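Local coordinates for histidinol-phosphatase (Listeria monocytogenes serotype 4b str. H7858, PDB 6NLR), which probably hydrolyses histidinol phosphate to histidinol and phosphate in histidine biosynthesis, using a trinuclear metal centre held in a PHP-type barrel, at residues D18-M23 / F72-H77; K26-D31 / K80-D85; M63-L68 / R105-E110; V94-G99 / I167-G172; V209-V214 / K240-L245. All coordinates share one frame; numbering follows the deposited sequence.

Contact 1. Residues D18-M23 / F72-H77; sequences DDVEEM and FKKMNH
K74 and D19 form a salt bridge between the start of helix 20-29 and the flank of helix 68-81, with K74 NZ 3.0 Å from D19 OD1 and a weaker, longer bond to D19 OD2. The ammonium group meets OD1 from above the carboxylate plane, 36° out of it, while the backbone N of E21 reaches the same oxygen from the opposite face. That second bond, 2.8 Å from E21 N to D19 OD1 and nearly straight at 171°, makes D19 the N-cap of helix 20-29. Beside the charged pair, V20 CG1 rests 3.8 Å from SE of selenomethionine M75 and equally close to K74 NZ. The bend at chi2 (-33°) brings the selenium of M75 to the valine. Helices 20-29 and 68-81 here lie side by side on the sheet of the PHP barrel, where V20 and M75 both pack on I37 of strand 34-40. Further along, a water joins the two segments, 3.0 Å from E21 OE1 and 2.8 Å from H77 NE2, in the plane of the imidazole. E10 supplies K74 NZ with a second carboxylate and accepts from V20 N.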
# COMPACT_ATOMS: atom_id res chain seq x y z
N ASP A 18 3.47 -6.91 17.15
CA ASP A 18 4.25 -5.96 17.98
C ASP A 18 3.35 -4.78 18.33
O ASP A 18 2.56 -4.35 17.48
CB ASP A 18 5.51 -5.45 17.28
CG ASP A 18 6.62 -6.48 17.13
OD1 ASP A 18 6.47 -7.58 17.69
OD2 ASP A 18 7.59 -6.17 16.40
N ASP A 19 3.49 -4.26 19.54
CA ASP A 19 2.76 -3.05 19.99
C ASP A 19 3.28 -1.85 19.20
O ASP A 19 4.51 -1.64 19.16
CB ASP A 19 2.91 -2.85 21.49
CG ASP A 19 1.93 -1.83 22.04
OD1 ASP A 19 1.79 -0.74 21.45
OD2 ASP A 19 1.32 -2.12 23.05
N VAL A 20 2.36 -1.05 18.66
CA VAL A 20 2.67 0.23 17.96
C VAL A 20 3.60 1.07 18.83
O VAL A 20 4.44 1.79 18.28
CB VAL A 20 1.39 0.99 17.58
CG1 VAL A 20 0.56 1.35 18.80
CG2 VAL A 20 1.69 2.24 16.75
N GLU A 21 3.46 1.02 20.15
CA GLU A 21 4.28 1.87 21.04
C GLU A 21 5.76 1.54 20.86
O GLU A 21 6.56 2.48 20.83
CB GLU A 21 3.90 1.65 22.51
CG GLU A 21 4.62 2.60 23.43
CD GLU A 21 3.77 3.05 24.61
OE1 GLU A 21 2.63 2.53 24.78
OE2 GLU A 21 4.21 3.94 25.33
N GLU A 22 6.12 0.26 20.76
CA GLU A 22 7.54 -0.19 20.60
C GLU A 22 8.02 0.25 19.22
O GLU A 22 9.19 0.60 19.07
CB GLU A 22 7.70 -1.69 20.85
CG GLU A 22 7.33 -2.15 22.25
CD GLU A 22 7.88 -1.35 23.43
OE1 GLU A 22 9.12 -1.28 23.57
OE2 GLU A 22 7.06 -0.79 24.23
N MSE A 23 7.12 0.25 18.22
CA MSE A 23 7.47 0.69 16.88
C MSE A 23 7.78 2.20 16.89
O MSE A 23 8.76 2.65 16.31
CB MSE A 23 6.37 0.31 15.89
CG MSE A 23 6.10 -1.17 15.83
SE MSE A 23 4.57 -1.59 14.70
CE MSE A 23 5.22 -0.96 12.97
N PHE A 72 -8.83 3.66 16.93
CA PHE A 72 -8.74 5.13 17.08
C PHE A 72 -8.33 5.49 18.51
O PHE A 72 -7.49 6.37 18.68
CB PHE A 72 -10.04 5.82 16.68
CG PHE A 72 -10.17 5.95 15.18
CD1 PHE A 72 -9.21 6.64 14.46
CD2 PHE A 72 -11.22 5.36 14.50
CE1 PHE A 72 -9.33 6.78 13.09
CE2 PHE A 72 -11.33 5.50 13.13
CZ PHE A 72 -10.39 6.21 12.43
N LYS A 73 -8.90 4.83 19.51
CA LYS A 73 -8.56 5.14 20.92
C LYS A 73 -7.05 4.90 21.13
O LYS A 73 -6.39 5.79 21.68
CB LYS A 73 -9.40 4.29 21.86
CG LYS A 73 -9.07 4.47 23.33
CD LYS A 73 -9.82 3.53 24.21
CE LYS A 73 -9.46 3.72 25.67
NZ LYS A 73 -9.77 2.49 26.42
N LYS A 74 -6.53 3.74 20.74
CA LYS A 74 -5.10 3.38 20.98
C LYS A 74 -4.20 4.36 20.22
O LYS A 74 -3.25 4.88 20.79
CB LYS A 74 -4.82 1.93 20.59
CG LYS A 74 -3.36 1.50 20.69
CD LYS A 74 -2.80 1.59 22.09
CE LYS A 74 -1.34 1.21 22.16
NZ LYS A 74 -1.15 -0.21 21.79
N MSE A 75 -4.48 4.62 18.93
CA MSE A 75 -3.57 5.43 18.14
C MSE A 75 -3.57 6.89 18.62
O MSE A 75 -2.54 7.54 18.58
CB MSE A 75 -3.90 5.37 16.65
CG MSE A 75 -3.76 3.99 16.00
SE MSE A 75 -2.31 2.89 16.78
CE MSE A 75 -3.11 1.12 17.09
N ASN A 76 -4.74 7.42 19.00
CA ASN A 76 -4.85 8.77 19.52
C ASN A 76 -4.06 8.88 20.82
O ASN A 76 -3.41 9.90 21.05
CB ASN A 76 -6.32 9.22 19.70
CG ASN A 76 -6.90 9.76 18.40
OD1 ASN A 76 -7.80 9.17 17.78
ND2 ASN A 76 -6.32 10.84 17.91
N HIS A 77 -4.08 7.84 21.65
CA HIS A 77 -3.28 7.81 22.91
C HIS A 77 -1.78 7.92 22.56
O HIS A 77 -1.06 8.71 23.19
CB HIS A 77 -3.62 6.53 23.69
CG HIS A 77 -2.65 6.21 24.77
ND1 HIS A 77 -2.55 6.96 25.90
CD2 HIS A 77 -1.74 5.20 24.90
CE1 HIS A 77 -1.60 6.48 26.67
NE2 HIS A 77 -1.09 5.39 26.08
O HOH W 1 0.96 3.73 26.96

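Contact 2. Residues K26-D31 / K80-D85; sequences KAIELD and KKYASD
I28 projects the end of its side chain into the corner between Y82 and D85, crossing each of them at about a right angle. CD1 lies 3.6 Å from D85 CB and 3.7 Å from Y82 CD1, approaching the tyrosine ring obliquely, while I28 CG1 comes within 4.0 Å of D85 CB. This reach follows from the extended end of the isoleucine, whose chi2 of 166° carries CD1 outward from the helix. D85 contributes chiefly its methylene, so that a charged residue lends an apolar carbon to a surface contact without any polar bond across it. K81 CG lies over one face of the Y82 ring, nearer its border than its middle. The phenol oxygen is held by E21, two turns earlier on the helix that carries I28, and V24 and L25 of that helix also touch the tyrosine. Both segments are places where helices finish: D85 N bonds to Y82 O, 2.9 Å away, in the turn after helix 68-81, and a Schellman motif, with D31 at C-prime in a positive-phi conformation, closes helix 20-29. The arrangement thus joins the C-terminal ends of two neighbouring helices of the PHP barrel.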
# COMPACT_ATOMS: atom_id res chain seq x y z
N LYS A 26 11.10 2.95 18.50
CA LYS A 26 12.19 2.63 17.55
C LYS A 26 12.30 3.75 16.50
O LYS A 26 13.42 4.14 16.19
CB LYS A 26 11.96 1.28 16.87
CG LYS A 26 13.13 0.82 16.01
CD LYS A 26 14.34 0.47 16.79
CE LYS A 26 15.47 -0.02 15.91
NZ LYS A 26 16.61 -0.48 16.75
N ALA A 27 11.18 4.23 15.95
CA ALA A 27 11.19 5.34 14.98
C ALA A 27 11.89 6.55 15.61
O ALA A 27 12.72 7.18 14.92
CB ALA A 27 9.81 5.66 14.47
N ILE A 28 11.63 6.84 16.89
CA ILE A 28 12.26 8.02 17.58
C ILE A 28 13.77 7.76 17.69
O ILE A 28 14.54 8.67 17.41
CB ILE A 28 11.59 8.29 18.94
CG1 ILE A 28 10.13 8.71 18.75
CG2 ILE A 28 12.40 9.29 19.77
CD1 ILE A 28 9.30 8.68 20.00
N GLU A 29 14.18 6.56 18.06
CA GLU A 29 15.61 6.18 18.16
C GLU A 29 16.29 6.39 16.81
O GLU A 29 17.46 6.76 16.81
CB GLU A 29 15.71 4.73 18.64
CG GLU A 29 17.11 4.18 18.86
CD GLU A 29 17.10 2.65 19.01
OE1 GLU A 29 16.05 2.09 19.43
OE2 GLU A 29 18.11 2.01 18.68
N LEU A 30 15.60 6.15 15.69
CA LEU A 30 16.19 6.31 14.33
C LEU A 30 15.94 7.73 13.80
O LEU A 30 16.08 7.90 12.57
CB LEU A 30 15.60 5.26 13.38
CG LEU A 30 15.90 3.81 13.75
CD1 LEU A 30 15.42 2.84 12.68
CD2 LEU A 30 17.40 3.62 14.01
N ASP A 31 15.52 8.68 14.64
CA ASP A 31 15.44 10.13 14.30
C ASP A 31 14.32 10.43 13.30
O ASP A 31 14.42 11.45 12.60
CB ASP A 31 16.77 10.63 13.72
CG ASP A 31 17.91 10.52 14.71
OD1 ASP A 31 17.73 10.99 15.86
OD2 ASP A 31 18.97 9.96 14.33
N LYS A 80 -0.66 11.46 21.18
CA LYS A 80 -0.50 12.47 22.25
C LYS A 80 0.72 12.13 23.11
O LYS A 80 1.45 13.05 23.50
CB LYS A 80 -1.76 12.55 23.11
CG LYS A 80 -2.97 13.10 22.38
CD LYS A 80 -4.06 13.58 23.29
CE LYS A 80 -5.27 14.03 22.52
NZ LYS A 80 -6.22 12.91 22.35
N LYS A 81 0.92 10.84 23.41
CA LYS A 81 1.98 10.44 24.37
C LYS A 81 3.33 10.89 23.82
O LYS A 81 4.15 11.30 24.63
CB LYS A 81 1.97 8.93 24.62
CG LYS A 81 3.03 8.45 25.60
CD LYS A 81 2.83 7.02 26.00
CE LYS A 81 3.73 6.61 27.15
NZ LYS A 81 3.45 5.21 27.55
N TYR A 82 3.55 10.81 22.51
CA TYR A 82 4.89 11.03 21.89
C TYR A 82 4.92 12.31 21.06
O TYR A 82 5.89 12.50 20.34
CB TYR A 82 5.27 9.80 21.06
CG TYR A 82 5.56 8.62 21.95
CD1 TYR A 82 6.73 8.56 22.68
CD2 TYR A 82 4.62 7.63 22.11
CE1 TYR A 82 6.98 7.50 23.54
CE2 TYR A 82 4.85 6.56 22.95
CZ TYR A 82 6.03 6.50 23.67
OH TYR A 82 6.23 5.46 24.51
N ALA A 83 3.93 13.19 21.21
CA ALA A 83 3.82 14.45 20.42
C ALA A 83 5.10 15.28 20.57
O ALA A 83 5.51 15.88 19.58
CB ALA A 83 2.59 15.22 20.82
N SER A 84 5.76 15.30 21.73
CA SER A 84 6.98 16.13 21.92
C SER A 84 8.16 15.53 21.14
O SER A 84 9.09 16.28 20.90
CB SER A 84 7.29 16.37 23.38
OG SER A 84 7.65 15.16 24.01
N ASP A 85 8.11 14.27 20.72
CA ASP A 85 9.24 13.59 20.03
C ASP A 85 8.97 13.39 18.52
O ASP A 85 9.93 13.32 17.77
CB ASP A 85 9.50 12.22 20.63
CG ASP A 85 9.83 12.24 22.11
OD1 ASP A 85 10.97 12.59 22.44
OD2 ASP A 85 8.94 11.85 22.91

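Contact 3. Residues M63-L68 / R105-E110; sequences MAMSDL and RDFLNE
F107 offers the edge of its ring to two side chains, the selenomethionine M65 from the loop ahead of helix 68-81 and L68 at the start of that helix. Its CG stands opposite the amide nitrogen across the first bond (chi1 172°), and the ring therefore extends out from helix 101-111 to meet them. M65 folds instead of stretching: chi2 at -70° places its selenium 4.1 Å from F107 CD1. Measured to the ring centroid the selenium is 5.2 Å away and 78° off the normal, a Met-aromatic contact made at the rim, with the two side chains running past each other in opposite directions. L68 keeps a straighter shape, and its CD1 meets the neighbouring ring atom F107 CE1 at 3.8 Å, also near the ring plane. The turn that presents this pair is braced internally by D67, whose OD2 accepts from A64 N at 3.1 Å. Y111, one turn further along helix 101-111, touches M65, L68 and F107. On the sheet side F92 of strand 87-95 meets F107 edge-to-face and also packs against L68, placing the contact where helix 101-111 and the start of helix 68-81 come together over that strand.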
# COMPACT_ATOMS: atom_id res chain seq x y z
N MSE A 63 -8.57 -5.64 10.09
CA MSE A 63 -9.40 -5.71 11.28
C MSE A 63 -10.89 -5.67 10.89
O MSE A 63 -11.24 -5.36 9.74
CB MSE A 63 -9.05 -4.53 12.19
CG MSE A 63 -9.55 -3.19 11.68
SE MSE A 63 -8.88 -1.67 12.75
CE MSE A 63 -7.70 -0.70 11.55
N ALA A 64 -11.75 -5.98 11.87
CA ALA A 64 -13.19 -5.89 11.72
C ALA A 64 -13.66 -4.46 11.99
O ALA A 64 -12.99 -3.71 12.68
CB ALA A 64 -13.86 -6.86 12.67
N MSE A 65 -14.84 -4.13 11.47
CA MSE A 65 -15.49 -2.85 11.72
C MSE A 65 -15.57 -2.58 13.23
O MSE A 65 -15.32 -1.47 13.67
CB MSE A 65 -16.88 -2.83 11.08
CG MSE A 65 -16.86 -2.73 9.56
SE MSE A 65 -16.26 -0.96 8.87
CE MSE A 65 -17.63 0.20 9.69
N SER A 66 -15.89 -3.61 14.02
CA SER A 66 -16.07 -3.43 15.45
C SER A 66 -14.75 -3.06 16.15
O SER A 66 -14.81 -2.56 17.27
CB SER A 66 -16.68 -4.65 16.06
OG SER A 66 -15.86 -5.78 15.82
N ASP A 67 -13.59 -3.30 15.53
CA ASP A 67 -12.28 -2.92 16.13
C ASP A 67 -12.00 -1.42 15.98
O ASP A 67 -11.11 -0.93 16.68
CB ASP A 67 -11.12 -3.70 15.51
CG ASP A 67 -11.15 -5.19 15.81
OD1 ASP A 67 -11.38 -5.53 16.97
OD2 ASP A 67 -10.97 -5.99 14.86
N LEU A 68 -12.69 -0.73 15.06
CA LEU A 68 -12.34 0.67 14.71
C LEU A 68 -12.31 1.58 15.94
O LEU A 68 -11.35 2.32 16.10
CB LEU A 68 -13.30 1.22 13.64
CG LEU A 68 -13.07 0.68 12.23
CD1 LEU A 68 -14.16 1.16 11.28
CD2 LEU A 68 -11.69 1.07 11.73
N ARG A 105 -16.44 4.69 -0.50
CA ARG A 105 -16.90 6.10 -0.37
C ARG A 105 -17.67 6.25 0.95
O ARG A 105 -17.39 7.22 1.68
CB ARG A 105 -17.72 6.51 -1.61
CG ARG A 105 -18.20 7.96 -1.62
CD ARG A 105 -19.12 8.29 -2.79
NE ARG A 105 -18.53 7.85 -4.04
CZ ARG A 105 -18.98 6.85 -4.80
NH1 ARG A 105 -20.07 6.16 -4.47
NH2 ARG A 105 -18.32 6.53 -5.90
N ASP A 106 -18.59 5.33 1.26
CA ASP A 106 -19.39 5.38 2.51
C ASP A 106 -18.46 5.25 3.71
O ASP A 106 -18.64 5.98 4.68
CB ASP A 106 -20.48 4.31 2.53
CG ASP A 106 -21.61 4.56 1.53
OD1 ASP A 106 -21.63 5.65 0.91
OD2 ASP A 106 -22.45 3.65 1.38
N PHE A 107 -17.47 4.36 3.64
CA PHE A 107 -16.51 4.14 4.75
C PHE A 107 -15.71 5.44 4.98
O PHE A 107 -15.59 5.90 6.13
CB PHE A 107 -15.60 2.94 4.46
CG PHE A 107 -14.48 2.81 5.47
CD1 PHE A 107 -14.67 2.12 6.65
CD2 PHE A 107 -13.27 3.43 5.26
CE1 PHE A 107 -13.66 2.04 7.60
CE2 PHE A 107 -12.25 3.33 6.20
CZ PHE A 107 -12.46 2.65 7.37
N LEU A 108 -15.18 6.01 3.90
CA LEU A 108 -14.34 7.23 3.99
C LEU A 108 -15.19 8.42 4.47
O LEU A 108 -14.68 9.19 5.30
CB LEU A 108 -13.70 7.49 2.63
CG LEU A 108 -12.60 6.51 2.23
CD1 LEU A 108 -12.20 6.72 0.78
CD2 LEU A 108 -11.41 6.70 3.13
N ASN A 109 -16.42 8.57 3.98
CA ASN A 109 -17.31 9.66 4.46
C ASN A 109 -17.59 9.47 5.96
O ASN A 109 -17.66 10.48 6.66
CB ASN A 109 -18.61 9.77 3.66
CG ASN A 109 -18.40 10.33 2.26
OD1 ASN A 109 -19.26 10.16 1.40
ND2 ASN A 109 -17.29 11.00 2.00
N GLU A 110 -17.72 8.24 6.46
CA GLU A 110 -18.02 8.03 7.90
C GLU A 110 -16.76 8.26 8.76
O GLU A 110 -16.86 8.98 9.74
CB GLU A 110 -18.62 6.65 8.17
CG GLU A 110 -18.91 6.43 9.65
CD GLU A 110 -19.84 5.28 9.99
OE1 GLU A 110 -20.12 4.45 9.09
OE2 GLU A 110 -20.29 5.20 11.16

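Contact 4. Residues V94-G99 / I167-G172; sequences VDYLIG and IEADLG
The hydroxyl of the buried Y96 is hydrogen-bonded to E101, and the methyl carbon A169 CB lies beside it, 4.2 Å from Y96 OH. A169 also packs on that glutamate, so helix 101-111 fixes the far end of the ring. The same methyl, A169 CB, sits 3.6 Å from Y96 CE1, coming at the ring obliquely. L171 CD1 arrives differently, at the ring edge and near its plane, 4.2 Å from Y96 CD1. One long border of the tyrosine, from CD1 through CE1 to the hydroxyl, thus lies along the outgoing chain. Y96 owes this placing to its first torsion, chi1 -176°, which swings the ring away from its own amide nitrogen. Between A169 and L171, D170 OD1 accepts from the backbone N of G172 at 3.2 Å, an Asx turn that shapes the chain just after helix 152-168 ends; the donor lies nearly on the extension of the oxygen's C-O bond, and the N-H...O angle is 146°. Next to Y96, D95 OD1 bonds to ND1 of H123, a manganese ligand, and probably helps to orient that imidazole. The arrangement belongs to the C-terminal end of strand 87-95 in the PHP barrel, the same strand that supplies the metal ligand E93, with the loop after helix 152-168 packed beside it.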
# COMPACT_ATOMS: atom_id res chain seq x y z
N VAL A 94 -6.27 2.15 2.69
CA VAL A 94 -7.62 1.87 2.14
C VAL A 94 -7.44 0.99 0.91
O VAL A 94 -6.74 1.40 -0.02
CB VAL A 94 -8.36 3.18 1.85
CG1 VAL A 94 -9.76 2.90 1.33
CG2 VAL A 94 -8.41 4.07 3.09
N ASP A 95 -8.08 -0.17 0.90
CA ASP A 95 -8.16 -1.01 -0.32
C ASP A 95 -9.00 -0.27 -1.36
O ASP A 95 -10.13 0.17 -1.01
CB ASP A 95 -8.74 -2.39 -0.02
CG ASP A 95 -7.68 -3.35 0.46
OD1 ASP A 95 -7.00 -3.97 -0.40
OD2 ASP A 95 -7.49 -3.39 1.68
N TYR A 96 -8.48 -0.14 -2.57
CA TYR A 96 -9.31 0.11 -3.76
C TYR A 96 -9.90 -1.25 -4.16
O TYR A 96 -9.15 -2.17 -4.55
CB TYR A 96 -8.54 0.81 -4.89
CG TYR A 96 -9.47 1.13 -6.02
CD1 TYR A 96 -10.46 2.10 -5.88
CD2 TYR A 96 -9.46 0.39 -7.19
CE1 TYR A 96 -11.37 2.36 -6.88
CE2 TYR A 96 -10.36 0.66 -8.22
CZ TYR A 96 -11.31 1.64 -8.06
OH TYR A 96 -12.19 1.89 -9.05
N LEU A 97 -11.22 -1.38 -3.97
CA LEU A 97 -11.98 -2.61 -4.30
C LEU A 97 -12.79 -2.35 -5.58
O LEU A 97 -13.79 -1.60 -5.54
CB LEU A 97 -12.88 -2.96 -3.10
CG LEU A 97 -12.16 -3.25 -1.79
CD1 LEU A 97 -13.16 -3.51 -0.66
CD2 LEU A 97 -11.19 -4.43 -1.91
N ILE A 98 -12.31 -2.92 -6.68
CA ILE A 98 -12.92 -2.75 -8.04
C ILE A 98 -14.37 -3.22 -7.98
O ILE A 98 -14.62 -4.36 -7.53
CB ILE A 98 -12.09 -3.51 -9.09
CG1 ILE A 98 -10.68 -2.91 -9.22
CG2 ILE A 98 -12.81 -3.55 -10.44
CD1 ILE A 98 -9.66 -3.87 -9.75
N GLY A 99 -15.31 -2.33 -8.32
CA GLY A 99 -16.75 -2.59 -8.31
C GLY A 99 -17.38 -2.31 -6.95
O GLY A 99 -18.59 -2.49 -6.85
N ILE A 167 -6.82 5.80 -9.15
CA ILE A 167 -6.48 7.25 -9.27
C ILE A 167 -7.70 8.03 -9.77
O ILE A 167 -7.96 9.13 -9.23
CB ILE A 167 -5.26 7.44 -10.18
CG1 ILE A 167 -4.02 6.80 -9.53
CG2 ILE A 167 -5.04 8.90 -10.50
CD1 ILE A 167 -2.91 6.49 -10.52
N GLU A 168 -8.43 7.48 -10.73
CA GLU A 168 -9.60 8.13 -11.36
C GLU A 168 -10.78 8.15 -10.39
O GLU A 168 -11.62 9.00 -10.55
CB GLU A 168 -10.04 7.39 -12.63
CG GLU A 168 -9.04 7.48 -13.77
CD GLU A 168 -9.24 6.48 -14.91
OE1 GLU A 168 -9.89 5.39 -14.70
OE2 GLU A 168 -8.75 6.76 -16.03
N ALA A 169 -10.85 7.23 -9.44
CA ALA A 169 -12.07 6.97 -8.62
C ALA A 169 -12.50 8.24 -7.84
O ALA A 169 -11.65 8.92 -7.25
CB ALA A 169 -11.84 5.82 -7.69
N ASP A 170 -13.80 8.51 -7.83
CA ASP A 170 -14.46 9.48 -6.93
C ASP A 170 -14.80 8.74 -5.63
O ASP A 170 -15.83 8.05 -5.61
CB ASP A 170 -15.70 10.08 -7.62
CG ASP A 170 -16.72 10.70 -6.67
OD1 ASP A 170 -16.31 11.10 -5.54
OD2 ASP A 170 -17.94 10.76 -7.04
N LEU A 171 -13.99 8.88 -4.59
CA LEU A 171 -14.24 8.24 -3.27
C LEU A 171 -14.53 9.32 -2.23
O LEU A 171 -14.37 9.09 -1.01
CB LEU A 171 -13.04 7.37 -2.91
CG LEU A 171 -12.76 6.23 -3.91
CD1 LEU A 171 -11.53 5.44 -3.53
CD2 LEU A 171 -13.96 5.30 -4.07
N GLY A 172 -14.96 10.49 -2.70
CA GLY A 172 -15.39 11.62 -1.86
C GLY A 172 -14.20 12.43 -1.34
O GLY A 172 -13.05 12.17 -1.75

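Contact 5. Residues V209-V214 / K240-L245; sequences VILALV and KKIVTL
Within segments 209-214 and 240-245, both helical throughout, the closest CA atoms are those of L211 and L245, 7.8 Å apart. L211 does nearly all the reaching from its side. Its CD1 lies 3.6 Å from L245 CB, 4.2 Å from I242 CG2 and 4.0 Å from the carbonyl oxygen I242 O, so a single methyl settles between residues one turn apart on the facing helix. An extended leucine shape makes this possible: with chi2 at 178°, CD1 continues the line of the side chain outward. L211 and L245 cross at about a right angle, and it is the base of L245, not its branched end, that receives the methyl. I242 takes part through its CG2 branch. No hydrogen bond spans the two segments; the side chains meet by apolar packing. Elsewhere on helix 240-248, the backbone oxygen of K240 accepts from both T244 N, at 2.9 Å, and T244 OG1, at 3.1 Å, the hydroxyl coming from 40° out of the carbonyl plane. Around the contact, L249 and I251 also touch L211, while M204, earlier on helix 201-217, packs on I242 and L245. Plain helix-to-helix packing of this kind is found on the outside of alpha/beta barrels such as the PHP fold, and here it joins the helices that precede strands 220-224 and 253-256.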
# COMPACT_ATOMS: atom_id res chain seq x y z
N VAL A 209 1.04 7.00 -18.49
CA VAL A 209 -0.38 7.45 -18.41
C VAL A 209 -0.73 7.63 -16.93
O VAL A 209 -1.28 8.69 -16.57
CB VAL A 209 -1.33 6.46 -19.13
CG1 VAL A 209 -2.79 6.69 -18.76
CG2 VAL A 209 -1.15 6.55 -20.64
N ILE A 210 -0.39 6.64 -16.09
CA ILE A 210 -0.66 6.68 -14.62
C ILE A 210 0.04 7.89 -14.01
O ILE A 210 -0.64 8.62 -13.23
CB ILE A 210 -0.25 5.36 -13.93
CG1 ILE A 210 -1.27 4.26 -14.22
CG2 ILE A 210 -0.01 5.55 -12.45
CD1 ILE A 210 -0.75 2.88 -13.87
N LEU A 211 1.31 8.15 -14.35
CA LEU A 211 2.04 9.27 -13.69
C LEU A 211 1.45 10.61 -14.14
O LEU A 211 1.33 11.49 -13.25
CB LEU A 211 3.54 9.18 -13.99
CG LEU A 211 4.23 7.96 -13.36
CD1 LEU A 211 5.69 7.91 -13.76
CD2 LEU A 211 4.07 7.96 -11.84
N ALA A 212 1.09 10.78 -15.41
CA ALA A 212 0.48 12.03 -15.93
C ALA A 212 -0.80 12.31 -15.12
O ALA A 212 -1.02 13.49 -14.74
CB ALA A 212 0.18 11.95 -17.42
N LEU A 213 -1.57 11.27 -14.81
CA LEU A 213 -2.88 11.40 -14.12
C LEU A 213 -2.64 11.72 -12.63
O LEU A 213 -3.32 12.62 -12.08
CB LEU A 213 -3.64 10.10 -14.35
CG LEU A 213 -5.12 10.13 -14.02
CD1 LEU A 213 -5.84 11.19 -14.86
CD2 LEU A 213 -5.70 8.75 -14.24
N VAL A 214 -1.68 11.06 -12.00
CA VAL A 214 -1.24 11.40 -10.61
C VAL A 214 -0.88 12.89 -10.55
O VAL A 214 -1.30 13.57 -9.60
CB VAL A 214 -0.06 10.52 -10.17
CG1 VAL A 214 0.62 11.07 -8.94
CG2 VAL A 214 -0.50 9.09 -9.92
N LYS A 240 13.49 2.44 -9.78
CA LYS A 240 14.23 3.67 -10.15
C LYS A 240 13.68 4.29 -11.45
O LYS A 240 13.49 5.51 -11.46
CB LYS A 240 15.71 3.36 -10.25
CG LYS A 240 16.63 4.52 -10.57
CD LYS A 240 16.49 5.69 -9.66
CE LYS A 240 17.52 6.76 -9.98
NZ LYS A 240 18.90 6.24 -9.86
N LYS A 241 13.48 3.53 -12.51
CA LYS A 241 13.02 4.09 -13.81
C LYS A 241 11.71 4.87 -13.59
O LYS A 241 11.58 6.00 -14.11
CB LYS A 241 12.82 3.00 -14.87
CG LYS A 241 12.76 3.52 -16.29
CD LYS A 241 12.41 2.47 -17.34
CE LYS A 241 12.50 3.03 -18.74
NZ LYS A 241 12.62 1.96 -19.77
N ILE A 242 10.79 4.33 -12.80
CA ILE A 242 9.48 4.98 -12.53
C ILE A 242 9.71 6.19 -11.63
O ILE A 242 9.12 7.25 -11.91
CB ILE A 242 8.48 3.99 -11.93
CG1 ILE A 242 8.29 2.74 -12.81
CG2 ILE A 242 7.16 4.69 -11.58
CD1 ILE A 242 8.08 2.98 -14.26
N VAL A 243 10.57 6.06 -10.61
CA VAL A 243 10.88 7.16 -9.67
C VAL A 243 11.37 8.37 -10.47
O VAL A 243 10.92 9.49 -10.19
CB VAL A 243 11.88 6.72 -8.58
CG1 VAL A 243 12.43 7.93 -7.81
CG2 VAL A 243 11.24 5.71 -7.63
N THR A 244 12.26 8.16 -11.44
CA THR A 244 12.85 9.22 -12.28
C THR A 244 11.76 9.92 -13.10
O THR A 244 11.73 11.14 -13.09
CB THR A 244 13.97 8.63 -13.16
OG1 THR A 244 14.92 8.12 -12.22
CG2 THR A 244 14.63 9.63 -14.08
N LEU A 245 10.90 9.18 -13.80
CA LEU A 245 9.75 9.77 -14.54
C LEU A 245 8.88 10.58 -13.57
O LEU A 245 8.57 11.74 -13.89
CB LEU A 245 8.93 8.69 -15.23
CG LEU A 245 9.66 7.94 -16.35
CD1 LEU A 245 8.85 6.75 -16.84
CD2 LEU A 245 10.03 8.87 -17.50

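From the N terminus, helix 20-29 opens contacts 1 and 2, and both are closed by helix 68-81 and the turn after it. Because both contacts advance in the same direction along the two helices, their loops cross instead of nesting, and E21 of contact 1 bonds to K81 and Y82 of contact 2. Contact 3 starts inside both loops and closes on helix 101-111, crossing them. Contact 4 opens on strand 87-95, before contact 3 has closed, and ends after helix 152-168; R105 and L108 touch its D170 and L171. Contact 5 follows in series, near the end of the chain, linked to contact 4 through I167, which packs on I210, L213 and V214.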